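Side-chain contacts in aldehyde dehydrogenase (Burkholderia vietnamiensis, PDB 5KF0), which binds NADPH and probably oxidises aldehydes to carboxylic acids with a nicotinamide cofactor: residues F271-Y276 and V440-P445; D275-R280 and G418-S423; I394-D399 and L405-D410; D399-A404 and L424-R429. All coordinates share one frame; numbering follows the deposited sequence.

Contact 1: F271-Y276 and V440-P445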
# COMPACT_ATOMS: atom_id res chain seq x y z
N PHE A 271 -36.24 -13.97 -8.29
CA PHE A 271 -37.55 -13.82 -8.94
C PHE A 271 -37.99 -12.35 -9.00
O PHE A 271 -38.50 -11.89 -10.04
CB PHE A 271 -38.62 -14.64 -8.22
CG PHE A 271 -39.98 -14.54 -8.87
CD1 PHE A 271 -40.29 -15.32 -9.97
CD2 PHE A 271 -40.92 -13.63 -8.40
CE1 PHE A 271 -41.52 -15.21 -10.59
CE2 PHE A 271 -42.16 -13.52 -9.02
CZ PHE A 271 -42.46 -14.32 -10.11
N GLU A 272 -37.80 -11.60 -7.92
CA GLU A 272 -38.31 -10.24 -7.87
C GLU A 272 -37.55 -9.27 -8.78
O GLU A 272 -38.04 -8.16 -9.01
CB GLU A 272 -38.27 -9.71 -6.43
CG GLU A 272 -39.22 -10.45 -5.50
CD GLU A 272 -40.67 -10.27 -5.89
OE1 GLU A 272 -41.06 -9.12 -6.22
OE2 GLU A 272 -41.42 -11.27 -5.89
N GLN A 273 -36.38 -9.62 -9.29
CA GLN A 273 -35.71 -8.71 -10.22
C GLN A 273 -35.41 -9.39 -11.55
O GLN A 273 -34.42 -9.09 -12.21
CB GLN A 273 -34.45 -8.09 -9.60
CG GLN A 273 -33.34 -9.03 -9.18
CD GLN A 273 -32.05 -8.26 -8.89
OE1 GLN A 273 -32.09 -7.05 -8.64
NE2 GLN A 273 -30.89 -8.95 -8.95
N LEU A 274 -36.30 -10.28 -11.98
CA LEU A 274 -36.07 -10.99 -13.24
C LEU A 274 -36.01 -10.04 -14.43
O LEU A 274 -35.24 -10.28 -15.37
CB LEU A 274 -37.16 -12.05 -13.46
CG LEU A 274 -36.87 -13.40 -12.80
CD1 LEU A 274 -37.96 -14.41 -13.18
CD2 LEU A 274 -35.48 -13.92 -13.16
N ASP A 275 -36.81 -8.97 -14.44
CA ASP A 275 -36.74 -8.05 -15.58
C ASP A 275 -35.37 -7.39 -15.66
O ASP A 275 -34.83 -7.21 -16.76
CB ASP A 275 -37.84 -6.99 -15.49
CG ASP A 275 -39.22 -7.56 -15.81
OD1 ASP A 275 -39.31 -8.61 -16.48
OD2 ASP A 275 -40.22 -6.94 -15.40
N TYR A 276 -34.79 -7.02 -14.51
CA TYR A 276 -33.44 -6.47 -14.51
C TYR A 276 -32.44 -7.51 -15.01
O TYR A 276 -31.58 -7.21 -15.85
CB TYR A 276 -33.05 -6.02 -13.09
CG TYR A 276 -31.55 -5.86 -12.92
CD1 TYR A 276 -30.80 -6.80 -12.21
CD2 TYR A 276 -30.88 -4.78 -13.48
CE1 TYR A 276 -29.42 -6.66 -12.07
CE2 TYR A 276 -29.51 -4.62 -13.34
CZ TYR A 276 -28.79 -5.57 -12.63
OH TYR A 276 -27.42 -5.42 -12.52
N VAL A 440 -18.25 -11.25 -11.30
CA VAL A 440 -19.15 -10.10 -11.18
C VAL A 440 -20.40 -10.55 -10.45
O VAL A 440 -21.05 -11.53 -10.86
CB VAL A 440 -19.48 -9.50 -12.55
CG1 VAL A 440 -20.38 -8.27 -12.39
CG2 VAL A 440 -18.20 -9.14 -13.31
N ILE A 441 -20.75 -9.86 -9.36
CA ILE A 441 -21.92 -10.20 -8.54
C ILE A 441 -23.02 -9.19 -8.84
O ILE A 441 -22.82 -7.98 -8.69
CB ILE A 441 -21.59 -10.22 -7.04
CG1 ILE A 441 -20.47 -11.23 -6.73
CG2 ILE A 441 -22.85 -10.53 -6.22
CD1 ILE A 441 -20.83 -12.68 -7.08
N ASN A 442 -24.19 -9.69 -9.23
CA ASN A 442 -25.39 -8.91 -9.52
C ASN A 442 -25.26 -8.11 -10.83
O ASN A 442 -25.96 -7.11 -11.02
CB ASN A 442 -25.75 -7.98 -8.35
CG ASN A 442 -27.22 -7.62 -8.32
OD1 ASN A 442 -28.06 -8.41 -8.77
ND2 ASN A 442 -27.54 -6.44 -7.80
N ASP A 443 -24.38 -8.56 -11.73
CA ASP A 443 -24.38 -8.10 -13.12
C ASP A 443 -23.73 -9.20 -13.96
O ASP A 443 -23.20 -10.18 -13.43
CB ASP A 443 -23.66 -6.76 -13.28
CG ASP A 443 -24.02 -6.03 -14.58
OD1 ASP A 443 -23.41 -4.98 -14.86
OD2 ASP A 443 -24.90 -6.51 -15.34
N VAL A 444 -23.77 -9.02 -15.28
CA VAL A 444 -23.22 -10.00 -16.22
C VAL A 444 -21.70 -9.96 -16.20
O VAL A 444 -21.09 -8.96 -15.76
CB VAL A 444 -23.74 -9.76 -17.65
CG1 VAL A 444 -25.18 -10.28 -17.78
CG2 VAL A 444 -23.64 -8.29 -18.02
N PRO A 445 -21.03 -11.02 -16.67
CA PRO A 445 -19.57 -10.97 -16.83
C PRO A 445 -19.11 -9.89 -17.78
O PRO A 445 -17.92 -9.57 -17.80
CB PRO A 445 -19.22 -12.36 -17.37
CG PRO A 445 -20.51 -12.83 -18.05
CD PRO A 445 -21.57 -12.33 -17.10

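Contact 2: D275-R280 and G418-S423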
# COMPACT_ATOMS: atom_id res chain seq x y z
N ASP A 275 -36.81 -8.97 -14.44
CA ASP A 275 -36.74 -8.05 -15.58
C ASP A 275 -35.37 -7.39 -15.66
O ASP A 275 -34.83 -7.21 -16.76
CB ASP A 275 -37.84 -6.99 -15.49
CG ASP A 275 -39.22 -7.56 -15.81
OD1 ASP A 275 -39.31 -8.61 -16.48
OD2 ASP A 275 -40.22 -6.94 -15.40
N TYR A 276 -34.79 -7.02 -14.51
CA TYR A 276 -33.44 -6.47 -14.51
C TYR A 276 -32.44 -7.51 -15.01
O TYR A 276 -31.58 -7.21 -15.85
CB TYR A 276 -33.05 -6.02 -13.09
CG TYR A 276 -31.55 -5.86 -12.92
CD1 TYR A 276 -30.80 -6.80 -12.21
CD2 TYR A 276 -30.88 -4.78 -13.48
CE1 TYR A 276 -29.42 -6.66 -12.07
CE2 TYR A 276 -29.51 -4.62 -13.34
CZ TYR A 276 -28.79 -5.57 -12.63
OH TYR A 276 -27.42 -5.42 -12.52
N VAL A 277 -32.54 -8.73 -14.50
CA VAL A 277 -31.63 -9.80 -14.89
C VAL A 277 -31.70 -10.03 -16.40
O VAL A 277 -30.68 -10.08 -17.09
CB VAL A 277 -31.95 -11.09 -14.11
CG1 VAL A 277 -31.12 -12.27 -14.63
CG2 VAL A 277 -31.69 -10.85 -12.59
N VAL A 278 -32.93 -10.18 -16.91
CA VAL A 278 -33.13 -10.42 -18.34
C VAL A 278 -32.56 -9.28 -19.17
O VAL A 278 -31.93 -9.51 -20.21
CB VAL A 278 -34.62 -10.66 -18.62
CG1 VAL A 278 -34.94 -10.50 -20.11
CG2 VAL A 278 -35.02 -12.03 -18.11
N ASP A 279 -32.73 -8.03 -18.72
CA ASP A 279 -32.18 -6.90 -19.47
C ASP A 279 -30.66 -6.98 -19.53
O ASP A 279 -30.07 -6.74 -20.59
CB ASP A 279 -32.64 -5.59 -18.84
CG ASP A 279 -32.19 -4.38 -19.65
OD1 ASP A 279 -32.69 -4.20 -20.78
OD2 ASP A 279 -31.34 -3.62 -19.15
N ARG A 280 -30.01 -7.35 -18.42
CA ARG A 280 -28.55 -7.41 -18.41
C ARG A 280 -28.04 -8.63 -19.18
O ARG A 280 -26.99 -8.56 -19.83
CB ARG A 280 -28.04 -7.42 -16.97
CG ARG A 280 -28.38 -6.14 -16.20
CD ARG A 280 -27.87 -4.93 -16.96
NE ARG A 280 -26.42 -4.83 -16.88
CZ ARG A 280 -25.67 -4.06 -17.66
NH1 ARG A 280 -26.23 -3.31 -18.61
NH2 ARG A 280 -24.35 -4.03 -17.48
N GLY A 418 -20.36 -14.08 -14.24
CA GLY A 418 -21.30 -13.28 -13.48
C GLY A 418 -22.25 -14.16 -12.69
O GLY A 418 -22.61 -15.26 -13.11
N VAL A 419 -22.66 -13.66 -11.52
CA VAL A 419 -23.60 -14.38 -10.65
C VAL A 419 -24.64 -13.38 -10.14
O VAL A 419 -24.31 -12.48 -9.36
CB VAL A 419 -22.92 -15.06 -9.46
CG1 VAL A 419 -23.96 -15.91 -8.71
CG2 VAL A 419 -21.74 -15.92 -9.90
N PHE A 420 -25.89 -13.56 -10.55
CA PHE A 420 -27.01 -12.80 -9.99
C PHE A 420 -27.48 -13.54 -8.75
O PHE A 420 -28.15 -14.57 -8.84
CB PHE A 420 -28.13 -12.65 -11.01
CG PHE A 420 -27.76 -11.80 -12.21
CD1 PHE A 420 -27.94 -10.42 -12.19
CD2 PHE A 420 -27.25 -12.39 -13.36
CE1 PHE A 420 -27.61 -9.64 -13.29
CE2 PHE A 420 -26.92 -11.62 -14.47
CZ PHE A 420 -27.09 -10.24 -14.43
N THR A 421 -27.12 -13.01 -7.58
CA THR A 421 -27.48 -13.60 -6.29
C THR A 421 -27.49 -12.49 -5.25
O THR A 421 -26.78 -11.49 -5.39
CB THR A 421 -26.50 -14.71 -5.85
OG1 THR A 421 -26.99 -15.34 -4.66
CG2 THR A 421 -25.09 -14.14 -5.56
N ASP A 422 -28.33 -12.66 -4.22
CA ASP A 422 -28.24 -11.83 -3.03
C ASP A 422 -27.65 -12.59 -1.85
O ASP A 422 -27.58 -12.05 -0.75
CB ASP A 422 -29.62 -11.27 -2.65
CG ASP A 422 -29.53 -10.13 -1.60
OD1 ASP A 422 -28.75 -9.20 -1.82
OD2 ASP A 422 -30.24 -10.20 -0.59
N SER A 423 -27.20 -13.83 -2.07
CA SER A 423 -26.70 -14.66 -0.98
C SER A 423 -25.21 -14.41 -0.76
O SER A 423 -24.40 -14.65 -1.66
CB SER A 423 -26.94 -16.14 -1.27
OG SER A 423 -26.25 -16.97 -0.35

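Contact 3: I394-D399 and L405-D410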
# COMPACT_ATOMS: atom_id res chain seq x y z
N ILE A 394 -26.59 -19.53 -25.04
CA ILE A 394 -27.17 -20.82 -24.71
C ILE A 394 -27.73 -20.74 -23.30
O ILE A 394 -27.12 -20.16 -22.39
CB ILE A 394 -26.16 -21.98 -24.87
CG1 ILE A 394 -25.09 -21.97 -23.78
CG2 ILE A 394 -25.53 -21.95 -26.25
CD1 ILE A 394 -25.37 -22.92 -22.63
N LEU A 395 -28.91 -21.32 -23.13
CA LEU A 395 -29.64 -21.30 -21.87
C LEU A 395 -29.67 -22.71 -21.31
O LEU A 395 -30.00 -23.66 -22.02
CB LEU A 395 -31.07 -20.78 -22.09
CG LEU A 395 -32.00 -20.79 -20.88
CD1 LEU A 395 -31.52 -19.80 -19.85
CD2 LEU A 395 -33.43 -20.46 -21.31
N GLU A 396 -29.28 -22.86 -20.04
CA GLU A 396 -29.29 -24.17 -19.41
C GLU A 396 -29.73 -24.03 -17.96
O GLU A 396 -29.79 -22.92 -17.41
CB GLU A 396 -27.92 -24.87 -19.54
CG GLU A 396 -26.71 -24.04 -19.09
CD GLU A 396 -25.36 -24.75 -19.30
OE1 GLU A 396 -25.35 -25.99 -19.53
OE2 GLU A 396 -24.31 -24.08 -19.24
N LYS A 397 -30.04 -25.17 -17.34
CA LYS A 397 -30.75 -25.24 -16.07
C LYS A 397 -29.86 -25.92 -15.02
O LYS A 397 -29.11 -26.84 -15.34
CB LYS A 397 -32.06 -26.04 -16.25
CG LYS A 397 -32.97 -26.12 -15.04
CD LYS A 397 -34.17 -27.06 -15.31
CE LYS A 397 -35.09 -26.49 -16.38
NZ LYS A 397 -36.35 -27.29 -16.50
N PHE A 398 -29.95 -25.46 -13.76
CA PHE A 398 -29.27 -26.17 -12.68
C PHE A 398 -30.15 -26.20 -11.43
O PHE A 398 -31.07 -25.39 -11.29
CB PHE A 398 -27.91 -25.55 -12.33
CG PHE A 398 -28.00 -24.21 -11.63
CD1 PHE A 398 -27.97 -24.13 -10.24
CD2 PHE A 398 -28.10 -23.04 -12.37
CE1 PHE A 398 -28.05 -22.89 -9.60
CE2 PHE A 398 -28.17 -21.80 -11.74
CZ PHE A 398 -28.15 -21.73 -10.35
N ASP A 399 -29.85 -27.15 -10.54
CA ASP A 399 -30.49 -27.31 -9.24
C ASP A 399 -29.62 -26.86 -8.08
O ASP A 399 -30.09 -26.20 -7.16
CB ASP A 399 -30.87 -28.78 -8.98
CG ASP A 399 -31.86 -29.32 -9.95
OD1 ASP A 399 -32.71 -28.55 -10.44
OD2 ASP A 399 -31.79 -30.54 -10.22
N LEU A 405 -21.47 -23.74 -10.55
CA LEU A 405 -20.08 -23.29 -10.54
C LEU A 405 -19.20 -24.25 -11.33
O LEU A 405 -18.35 -23.81 -12.13
CB LEU A 405 -19.57 -23.17 -9.10
CG LEU A 405 -20.29 -22.17 -8.19
CD1 LEU A 405 -19.67 -22.17 -6.79
CD2 LEU A 405 -20.28 -20.76 -8.77
N ALA A 406 -19.38 -25.55 -11.13
CA ALA A 406 -18.60 -26.54 -11.86
C ALA A 406 -18.81 -26.41 -13.36
O ALA A 406 -17.88 -26.58 -14.15
CB ALA A 406 -18.95 -27.94 -11.39
N ARG A 407 -20.04 -26.09 -13.78
CA ARG A 407 -20.30 -26.00 -15.21
C ARG A 407 -19.74 -24.71 -15.80
O ARG A 407 -19.28 -24.71 -16.94
CB ARG A 407 -21.80 -26.15 -15.45
CG ARG A 407 -22.21 -27.61 -15.26
CD ARG A 407 -23.68 -27.82 -14.92
NE ARG A 407 -24.54 -27.56 -16.07
CZ ARG A 407 -25.87 -27.51 -16.00
NH1 ARG A 407 -26.50 -27.69 -14.84
NH2 ARG A 407 -26.58 -27.26 -17.10
N VAL A 408 -19.72 -23.61 -15.04
CA VAL A 408 -18.99 -22.43 -15.49
C VAL A 408 -17.53 -22.78 -15.74
O VAL A 408 -16.93 -22.40 -16.75
CB VAL A 408 -19.13 -21.28 -14.48
CG1 VAL A 408 -18.18 -20.12 -14.86
CG2 VAL A 408 -20.58 -20.79 -14.39
N ASN A 409 -16.92 -23.51 -14.79
CA ASN A 409 -15.52 -23.90 -14.89
C ASN A 409 -15.26 -24.97 -15.95
O ASN A 409 -14.10 -25.24 -16.25
CB ASN A 409 -15.02 -24.43 -13.54
CG ASN A 409 -14.69 -23.33 -12.55
OD1 ASN A 409 -14.39 -22.20 -12.93
ND2 ASN A 409 -14.75 -23.67 -11.25
N ASP A 410 -16.31 -25.60 -16.48
CA ASP A 410 -16.17 -26.67 -17.47
C ASP A 410 -15.86 -26.05 -18.83
O ASP A 410 -16.70 -25.98 -19.74
CB ASP A 410 -17.44 -27.51 -17.51
CG ASP A 410 -17.43 -28.53 -18.64
OD1 ASP A 410 -16.34 -29.09 -18.91
OD2 ASP A 410 -18.51 -28.75 -19.26
O HOH W 1 -23.45 -27.82 -18.78
O HOH W 2 -29.67 -27.75 -18.59

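Contact 4: D399-A404 and L424-R429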
# COMPACT_ATOMS: atom_id res chain seq x y z
N ASP A 399 -29.85 -27.15 -10.54
CA ASP A 399 -30.49 -27.31 -9.24
C ASP A 399 -29.62 -26.86 -8.08
O ASP A 399 -30.09 -26.20 -7.16
CB ASP A 399 -30.87 -28.78 -8.98
CG ASP A 399 -31.86 -29.32 -9.95
OD1 ASP A 399 -32.71 -28.55 -10.44
OD2 ASP A 399 -31.79 -30.54 -10.22
N ARG A 400 -28.35 -27.26 -8.09
CA ARG A 400 -27.42 -27.03 -6.99
C ARG A 400 -26.42 -25.96 -7.40
O ARG A 400 -25.81 -26.07 -8.46
CB ARG A 400 -26.66 -28.31 -6.62
CG ARG A 400 -27.49 -29.43 -6.05
CD ARG A 400 -26.59 -30.59 -5.61
NE ARG A 400 -25.95 -31.25 -6.75
CZ ARG A 400 -24.70 -31.04 -7.16
NH1 ARG A 400 -23.92 -30.18 -6.51
NH2 ARG A 400 -24.23 -31.69 -8.21
N PHE A 401 -26.22 -24.97 -6.53
CA PHE A 401 -25.30 -23.88 -6.86
C PHE A 401 -23.90 -24.40 -7.21
O PHE A 401 -23.27 -23.89 -8.15
CB PHE A 401 -25.25 -22.88 -5.71
CG PHE A 401 -24.56 -21.58 -6.05
CD1 PHE A 401 -25.19 -20.65 -6.87
CD2 PHE A 401 -23.30 -21.29 -5.55
CE1 PHE A 401 -24.56 -19.45 -7.19
CE2 PHE A 401 -22.66 -20.10 -5.87
CZ PHE A 401 -23.29 -19.18 -6.70
N ASP A 402 -23.41 -25.40 -6.48
CA ASP A 402 -22.07 -25.92 -6.76
C ASP A 402 -21.99 -26.56 -8.15
O ASP A 402 -20.93 -26.52 -8.78
CB ASP A 402 -21.67 -26.95 -5.70
CG ASP A 402 -20.93 -26.33 -4.53
OD1 ASP A 402 -20.79 -25.09 -4.48
OD2 ASP A 402 -20.50 -27.10 -3.64
N ASP A 403 -23.09 -27.13 -8.63
CA ASP A 403 -23.12 -27.67 -9.99
C ASP A 403 -23.03 -26.54 -11.02
O ASP A 403 -22.36 -26.68 -12.04
CB ASP A 403 -24.40 -28.49 -10.19
CG ASP A 403 -24.49 -29.09 -11.58
OD1 ASP A 403 -25.54 -28.90 -12.24
OD2 ASP A 403 -23.54 -29.78 -12.02
N ALA A 404 -23.72 -25.43 -10.77
CA ALA A 404 -23.59 -24.27 -11.65
C ALA A 404 -22.14 -23.80 -11.71
O ALA A 404 -21.61 -23.51 -12.79
CB ALA A 404 -24.50 -23.13 -11.18
N LEU A 424 -24.86 -13.93 0.43
CA LEU A 424 -23.46 -13.79 0.79
C LEU A 424 -22.74 -15.12 0.64
O LEU A 424 -21.64 -15.19 0.08
CB LEU A 424 -23.33 -13.31 2.23
CG LEU A 424 -23.39 -11.83 2.56
CD1 LEU A 424 -23.73 -11.69 4.04
CD2 LEU A 424 -22.04 -11.21 2.25
N THR A 425 -23.35 -16.19 1.16
CA THR A 425 -22.76 -17.52 1.08
C THR A 425 -22.45 -17.90 -0.36
O THR A 425 -21.36 -18.36 -0.68
CB THR A 425 -23.69 -18.54 1.73
OG1 THR A 425 -23.93 -18.18 3.10
CG2 THR A 425 -23.06 -19.94 1.69
N HIS A 426 -23.41 -17.68 -1.26
CA HIS A 426 -23.15 -18.06 -2.65
C HIS A 426 -22.14 -17.13 -3.31
O HIS A 426 -21.33 -17.59 -4.13
CB HIS A 426 -24.46 -18.09 -3.44
CG HIS A 426 -25.28 -19.32 -3.16
ND1 HIS A 426 -26.52 -19.53 -3.71
CD2 HIS A 426 -25.01 -20.40 -2.38
CE1 HIS A 426 -27.00 -20.69 -3.28
NE2 HIS A 426 -26.10 -21.23 -2.47
N ALA A 427 -22.18 -15.83 -3.02
CA ALA A 427 -21.20 -14.93 -3.61
C ALA A 427 -19.79 -15.31 -3.18
O ALA A 427 -18.86 -15.34 -4.00
CB ALA A 427 -21.52 -13.48 -3.25
N GLN A 428 -19.61 -15.63 -1.89
CA GLN A 428 -18.31 -16.05 -1.37
C GLN A 428 -17.86 -17.36 -2.02
O GLN A 428 -16.68 -17.53 -2.37
CB GLN A 428 -18.38 -16.25 0.14
CG GLN A 428 -18.74 -15.02 0.96
CD GLN A 428 -19.36 -15.38 2.31
OE1 GLN A 428 -19.72 -16.54 2.56
NE2 GLN A 428 -19.48 -14.40 3.18
N ARG A 429 -18.79 -18.31 -2.15
CA ARG A 429 -18.46 -19.58 -2.78
C ARG A 429 -18.02 -19.37 -4.23
O ARG A 429 -17.07 -20.00 -4.69
CB ARG A 429 -19.66 -20.53 -2.69
CG ARG A 429 -19.42 -21.91 -3.26
CD ARG A 429 -18.43 -22.73 -2.45
NE ARG A 429 -18.58 -24.15 -2.76
CZ ARG A 429 -17.73 -25.10 -2.38
NH1 ARG A 429 -16.63 -24.80 -1.69
NH2 ARG A 429 -17.97 -26.37 -2.70

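Contact 1: F271-Y276 and V440-P445
Y276, in the first turn of helix 274-286, and D443, just past strand 438-441, keep their CA atoms 9.3 Å apart, so long side chains have to bridge the backbones. The phenol of Y276 reaches N442: its OH donates to the backbone O of N442 at 2.7 Å, approaching in the carbonyl plane with a C=O...O angle of 154°. One turn earlier, at the helix N-cap position, Q273 gives NE2 to OD1 of N442 at 2.9 Å. This bond uses a lone pair in the carbonyl plane, and the two amides lie nearly coplanar, 13° apart. Q273 gets there by holding CG between its backbone N and carbonyl carbon (chi1 61°) and then running extended; its NE2 is shared with Q270 OE1. N442 is thus gripped at both its backbone and side-chain oxygens. The second subunit supplies further partners: its R483 meets Y276 OH through NH1 and N442 ND2 through its carbonyl O, and its Y143 takes OD1 of D443. Strand 438-441 itself pairs in parallel with a strand of the second subunit, and this sheet continuing across the interface is characteristic of aldehyde dehydrogenase dimers.

Contact 2: D275-R280 and G418-S423
The F420 ring has V277 over one face, with CG1 4.0 Å above its plane and close to its centre, and Y276 at its edge, where CE1 of Y276 lies 3.7 Å from CE1 of F420. The V277 contact is a CH-pi interaction, the methyl standing only 11° off the ring normal. Its other methyl, CG2, reaches CD1 of F420 at 3.8 Å, so both branches of the valine press on the phenylalanine. The two aromatic planes are steeply inclined at 77°, with centroids 6.0 Å apart. One turn on, R280 offers only its aliphatic root: CB comes within 3.9 Å of CZ of F420. Bends at chi2 and chi3 then lead the guanidinium off to a salt bridge from NE to D443 OD2. V444 also packs against F420. Beyond the ring, T421 OG1 accepts from the backbone N of S423 at 3.0 Å, an ST turn that closes the strand end, and S423 OG caps the N of H426 in the following helix. Segment 275-280 of the helix runs nearly antiparallel to strand residues 418-420, at 162°, on the sheet face to which F420 points. Helix 274-286 is the crossover of a beta-alpha-beta unit joining the parallel neighbours 263-266 and 298-302, an arrangement belonging to the alpha/beta catalytic domain of aldehyde dehydrogenases.

Contact 3: I394-D399 and L405-D410
R407 of helix 401-409 reaches back to E396 and K397 on strand 392-398, tying together the first two arms of a beta-alpha-beta unit that goes on to the parallel strand 416-420. The charged interaction is a salt bridge: R407 NH2 lies 3.0 Å from E396 OE1. The carboxylate and guanidinium planes stand at 90°, and the nitrogen comes from above the carboxylate plane, 58° out of it. The other oxygen, E396 OE2, is held by the hydroxyl of Y384. NH1 of R407 makes a second salt bridge, to D403 OD1, so acids at both ends restrain the guanidinium. Among the hydrogen bonds to the backbone, O of K397 sits at the guanidinium edge and receives NH1 of R407 at 2.8 Å, with a weak second bond from NH2. A bend at chi3 (72°) turns the edge of the guanidinium toward both acceptors. In van der Waals contact, CB of F398 lies 3.6 Å from R407 NH1. Two waters complete the network. One takes the backbone N-H of K397 at 2.9 Å and has a weak bond from NH2. The other accepts from R407 NE at 2.9 Å and donates to E396 OE1 at 2.7 Å.

Contact 4: D399-A404 and L424-R429
The carboxylate of D402 is gripped side-on by R429, with NH2 of R429 2.8 Å from OD2 and NE of R429 3.0 Å from OD1. The pair links helices 401-409 and 424-433, which flank strand 416-420 in consecutive beta-alpha units of the alpha/beta catalytic domain. The NE bond is almost straight, at 172°, and meets OD1 on its syn side; the NH2 bond comes from above the carboxylate plane. Two separate bonds restrain the guanidinium from turning. Beside this ion pair, F401 and H426 form an offset stack with planes only 2° apart and centroids separated by 4.0 Å. The two side chains run antiparallel and overlap along their length, so each ring also receives the other residue's CB over its face: CB of F401 lies 3.9 Å from the H426 ring centroid. F401 reaches the imidazole with CG anti to its own backbone nitrogen (chi1 -168°). R429 adds CB at the F401 ring edge, while the ring of F401 also packs toward I265 of the sheet. H426 ND1 is hydrogen-bonded to D267 OD1, which sets the orientation of the imidazole and might favour its protonated form. Toward the backbone of helix 424-433, CE2 of F401 comes to 3.3 Å from the backbone O of H426.

Contacts 1 and 2 are practically one site, their centres 1 Å apart: they share Y276 and helix 274-286, and V440 O lies 2.8 Å from V419 N, a probable hydrogen bond between their strands. Contacts 3 and 4, 11 Å apart, share helix 401-409, where L405 CD1 touches R429 CG at 3.5 Å. Strand 416-420 connects the two groups: F420 serves contact 2, whereas V419, pointing the other way, places CG1 3.9 Å from CZ of F401 in contact 4. Thus helix 274-286 and the pair 401-409 and 424-433 cover opposite faces of one sheet. Contacts 1 and 2 meet the second subunit, contacts 1, 2 and 4 the third, and contact 4 also the fourth. None of the interactions described involves NADPH.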